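Local coordinates for nucleoplasmin-like protein (Drosophila melanogaster, PDB 1NLQ) that binds core histones and takes part in the ATP-facilitated assembly of approximately regularly spaced nucleosomal arrays, its N-terminal core forming pentameric rings that pair into decamers, at residues 45-51 / 63-69. Sequence-based numbering, arbitrary orientation.
Sequences ENEFNVV and PIAVLKA
Phe48 and Lys68 pack against each other near the open end of an antiparallel beta hairpin in the nucleoplasmin core; the axes of 48-51 and 63-68 run at 163°. The tight part is the paired region. Leu67 N donates to Asn49 O at 2.8 Å, nearly straight (173°) and in the carbonyl plane, and Asn49 N returns a bond to Leu67 O. At Val51 a classic beta bulge sets Ile64 and Ala65 against one residue: Val51 O takes a 2.8 Å bond from Ile64 N but only a weak one from Ala65 N. Facing the opposing sheet, Asn49, Val51 and Leu67 touch Val97, and Ala65 meets Ile37 and Val75. Toward the open end, where Glu45 and Asn46 are exposed, the backbones are joined by Asn46 N to Ala69 O (3.1 Å) and by a water donating to Glu47 O (2.7 Å) and accepting from Ala69 N (2.9 Å). Glu45 and Lys68, inferred to contribute to pentamer-pentamer contacts, lie here. An alanine in place of Phe48 removes the ring, and the Lys68 chain would probably be freer to turn, with a gap beside Val66 CG1. Extended chi1 and chi2 carry Lys68 CD over the Phe48 ring centre, a CH-pi contact 3.7 Å from the centroid and 5° off the normal; the bend at chi3 then takes CE and NZ toward Phe48 CZ, NZ to 3.4 Å.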
ATOM      1  N   GLU A  45       2.838  19.219 -14.558  1.00 26.39           N
ATOM      2  CA  GLU A  45       2.561  19.464 -13.153  1.00 26.39           C
ATOM      3  C   GLU A  45       1.140  20.008 -12.971  1.00 26.39           C
ATOM      4  O   GLU A  45       0.678  20.851 -13.743  1.00 26.39           O
ATOM      5  CB  GLU A  45       3.586  20.447 -12.576  1.00 41.89           C
ATOM      6  CG  GLU A  45       3.621  20.468 -11.058  1.00 41.89           C
ATOM      7  CD  GLU A  45       4.471  19.354 -10.451  1.00 41.89           C
ATOM      8  OE1 GLU A  45       4.920  18.463 -11.201  1.00 41.89           O
ATOM      9  OE2 GLU A  45       4.694  19.363  -9.217  1.00 41.89           O
ATOM     10  N   ASN A  46       0.447  19.502 -11.953  1.00 27.05           N
ATOM     11  CA  ASN A  46      -0.919  19.917 -11.623  1.00 27.05           C
ATOM     12  C   ASN A  46      -2.033  19.488 -12.568  1.00 27.05           C
ATOM     13  O   ASN A  46      -3.169  19.936 -12.415  1.00 27.05           O
ATOM     14  CB  ASN A  46      -0.981  21.436 -11.440  1.00 36.90           C
ATOM     15  CG  ASN A  46      -0.027  21.920 -10.378  1.00 36.90           C
ATOM     16  OD1 ASN A  46       0.081  21.307  -9.306  1.00 36.90           O
ATOM     17  ND2 ASN A  46       0.671  23.022 -10.657  1.00 36.90           N
ATOM     18  N   GLU A  47      -1.719  18.635 -13.538  1.00 20.22           N
ATOM     19  CA  GLU A  47      -2.725  18.158 -14.467  1.00 20.22           C
ATOM     20  C   GLU A  47      -3.274  16.815 -14.014  1.00 20.22           C
ATOM     21  O   GLU A  47      -2.533  15.843 -13.858  1.00 20.22           O
ATOM     22  CB  GLU A  47      -2.140  18.007 -15.863  1.00 25.51           C
ATOM     23  CG  GLU A  47      -3.018  17.215 -16.793  1.00 25.51           C
ATOM     24  CD  GLU A  47      -2.327  16.933 -18.095  1.00 25.51           C
ATOM     25  OE1 GLU A  47      -2.167  17.895 -18.874  1.00 25.51           O
ATOM     26  OE2 GLU A  47      -1.942  15.760 -18.330  1.00 25.51           O
ATOM     27  N   PHE A  48      -4.581  16.763 -13.805  1.00 17.49           N
ATOM     28  CA  PHE A  48      -5.203  15.523 -13.387  1.00 17.49           C
ATOM     29  C   PHE A  48      -5.169  14.497 -14.498  1.00 17.49           C
ATOM     30  O   PHE A  48      -5.474  14.796 -15.653  1.00 17.49           O
ATOM     31  CB  PHE A  48      -6.652  15.760 -12.964  1.00 19.36           C
ATOM     32  CG  PHE A  48      -6.801  16.198 -11.543  1.00 19.36           C
ATOM     33  CD1 PHE A  48      -7.286  17.464 -11.235  1.00 19.36           C
ATOM     34  CD2 PHE A  48      -6.450  15.342 -10.502  1.00 19.36           C
ATOM     35  CE1 PHE A  48      -7.419  17.873  -9.912  1.00 19.36           C
ATOM     36  CE2 PHE A  48      -6.579  15.745  -9.167  1.00 19.36           C
ATOM     37  CZ  PHE A  48      -7.063  17.008  -8.872  1.00 19.36           C
ATOM     38  N   ASN A  49      -4.781  13.282 -14.134  1.00 16.68           N
ATOM     39  CA  ASN A  49      -4.730  12.166 -15.064  1.00 16.68           C
ATOM     40  C   ASN A  49      -5.626  11.115 -14.445  1.00 16.68           C
ATOM     41  O   ASN A  49      -5.380  10.665 -13.330  1.00 16.68           O
ATOM     42  CB  ASN A  49      -3.299  11.652 -15.211  1.00 16.12           C
ATOM     43  CG  ASN A  49      -2.531  12.390 -16.290  1.00 16.12           C
ATOM     44  OD1 ASN A  49      -2.372  11.889 -17.403  1.00 16.12           O
ATOM     45  ND2 ASN A  49      -2.067  13.589 -15.971  1.00 16.12           N
ATOM     46  N   VAL A  50      -6.671  10.738 -15.170  1.00 15.38           N
ATOM     47  CA  VAL A  50      -7.636   9.775 -14.669  1.00 15.38           C
ATOM     48  C   VAL A  50      -7.763   8.561 -15.572  1.00 15.38           C
ATOM     49  O   VAL A  50      -7.966   8.693 -16.778  1.00 15.38           O
ATOM     50  CB  VAL A  50      -9.031  10.440 -14.524  1.00 15.90           C
ATOM     51  CG1 VAL A  50     -10.045   9.446 -13.974  1.00 15.90           C
ATOM     52  CG2 VAL A  50      -8.915  11.652 -13.617  1.00 15.90           C
ATOM     53  N   VAL A  51      -7.632   7.382 -14.973  1.00 15.60           N
ATOM     54  CA  VAL A  51      -7.753   6.125 -15.697  1.00 15.60           C
ATOM     55  C   VAL A  51      -9.080   5.504 -15.296  1.00 15.60           C
ATOM     56  O   VAL A  51      -9.388   5.389 -14.116  1.00 15.60           O
ATOM     57  CB  VAL A  51      -6.619   5.142 -15.339  1.00 17.63           C
ATOM     58  CG1 VAL A  51      -6.820   3.818 -16.062  1.00 17.63           C
ATOM     59  CG2 VAL A  51      -5.273   5.743 -15.704  1.00 17.63           C
ATOM     60  N   PRO A  63     -13.583   5.259 -12.557  1.00 15.45           N
ATOM     61  CA  PRO A  63     -12.159   5.615 -12.504  1.00 15.45           C
ATOM     62  C   PRO A  63     -11.466   4.751 -11.441  1.00 15.45           C
ATOM     63  O   PRO A  63     -12.022   4.542 -10.359  1.00 15.45           O
ATOM     64  CB  PRO A  63     -12.188   7.091 -12.101  1.00 15.75           C
ATOM     65  CG  PRO A  63     -13.487   7.580 -12.686  1.00 15.75           C
ATOM     66  CD  PRO A  63     -14.431   6.447 -12.348  1.00 15.75           C
ATOM     67  N   ILE A  64     -10.274   4.235 -11.743  1.00 13.43           N
ATOM     68  CA  ILE A  64      -9.554   3.424 -10.767  1.00 13.43           C
ATOM     69  C   ILE A  64      -8.265   4.102 -10.344  1.00 13.43           C
ATOM     70  O   ILE A  64      -7.535   3.608  -9.482  1.00 13.43           O
ATOM     71  CB  ILE A  64      -9.235   2.001 -11.284  1.00 21.32           C
ATOM     72  CG1 ILE A  64      -8.457   2.058 -12.600  1.00 21.32           C
ATOM     73  CG2 ILE A  64     -10.524   1.208 -11.402  1.00 21.32           C
ATOM     74  CD1 ILE A  64      -7.960   0.679 -13.026  1.00 21.32           C
ATOM     75  N   ALA A  65      -8.000   5.249 -10.952  1.00 13.21           N
ATOM     76  CA  ALA A  65      -6.813   6.025 -10.633  1.00 13.21           C
ATOM     77  C   ALA A  65      -7.021   7.507 -10.935  1.00 13.21           C
ATOM     78  O   ALA A  65      -7.542   7.867 -11.986  1.00 13.21           O
ATOM     79  CB  ALA A  65      -5.609   5.496 -11.432  1.00 13.38           C
ATOM     80  N   VAL A  66      -6.641   8.354  -9.989  1.00 13.41           N
ATOM     81  CA  VAL A  66      -6.696   9.802 -10.157  1.00 13.41           C
ATOM     82  C   VAL A  66      -5.299  10.214  -9.717  1.00 13.41           C
ATOM     83  O   VAL A  66      -4.959  10.092  -8.540  1.00 13.41           O
ATOM     84  CB  VAL A  66      -7.740  10.472  -9.240  1.00 14.58           C
ATOM     85  CG1 VAL A  66      -7.626  12.005  -9.357  1.00 14.58           C
ATOM     86  CG2 VAL A  66      -9.134  10.035  -9.640  1.00 14.58           C
ATOM     87  N   LEU A  67      -4.487  10.669 -10.668  1.00 15.23           N
ATOM     88  CA  LEU A  67      -3.112  11.064 -10.390  1.00 15.23           C
ATOM     89  C   LEU A  67      -2.871  12.516 -10.792  1.00 15.23           C
ATOM     90  O   LEU A  67      -3.583  13.070 -11.629  1.00 15.23           O
ATOM     91  CB  LEU A  67      -2.146  10.170 -11.172  1.00 16.74           C
ATOM     92  CG  LEU A  67      -2.333   8.652 -11.048  1.00 16.74           C
ATOM     93  CD1 LEU A  67      -1.500   7.951 -12.101  1.00 16.74           C
ATOM     94  CD2 LEU A  67      -1.953   8.189  -9.653  1.00 16.74           C
ATOM     95  N   LYS A  68      -1.867  13.133 -10.181  1.00 16.07           N
ATOM     96  CA  LYS A  68      -1.522  14.514 -10.503  1.00 16.07           C
ATOM     97  C   LYS A  68      -0.125  14.835  -9.995  1.00 16.07           C
ATOM     98  O   LYS A  68       0.154  14.711  -8.805  1.00 16.07           O
ATOM     99  CB  LYS A  68      -2.541  15.484  -9.892  1.00 24.00           C
ATOM    100  CG  LYS A  68      -2.283  16.947 -10.288  1.00 24.00           C
ATOM    101  CD  LYS A  68      -3.432  17.888  -9.930  1.00 24.00           C
ATOM    102  CE  LYS A  68      -3.637  18.016  -8.435  1.00 24.00           C
ATOM    103  NZ  LYS A  68      -4.531  19.178  -8.113  1.00 24.00           N
ATOM    104  N   ALA A  69       0.754  15.229 -10.912  1.00 17.60           N
ATOM    105  CA  ALA A  69       2.124  15.584 -10.557  1.00 17.60           C
ATOM    106  C   ALA A  69       2.084  16.669  -9.483  1.00 17.60           C
ATOM    107  O   ALA A  69       1.425  17.694  -9.652  1.00 17.60           O
ATOM    108  CB  ALA A  69       2.865  16.090 -11.793  1.00 16.81           C
TER
HETATM  109  O   HOH W   1       0.196  15.630 -13.740  1.00 20.33           O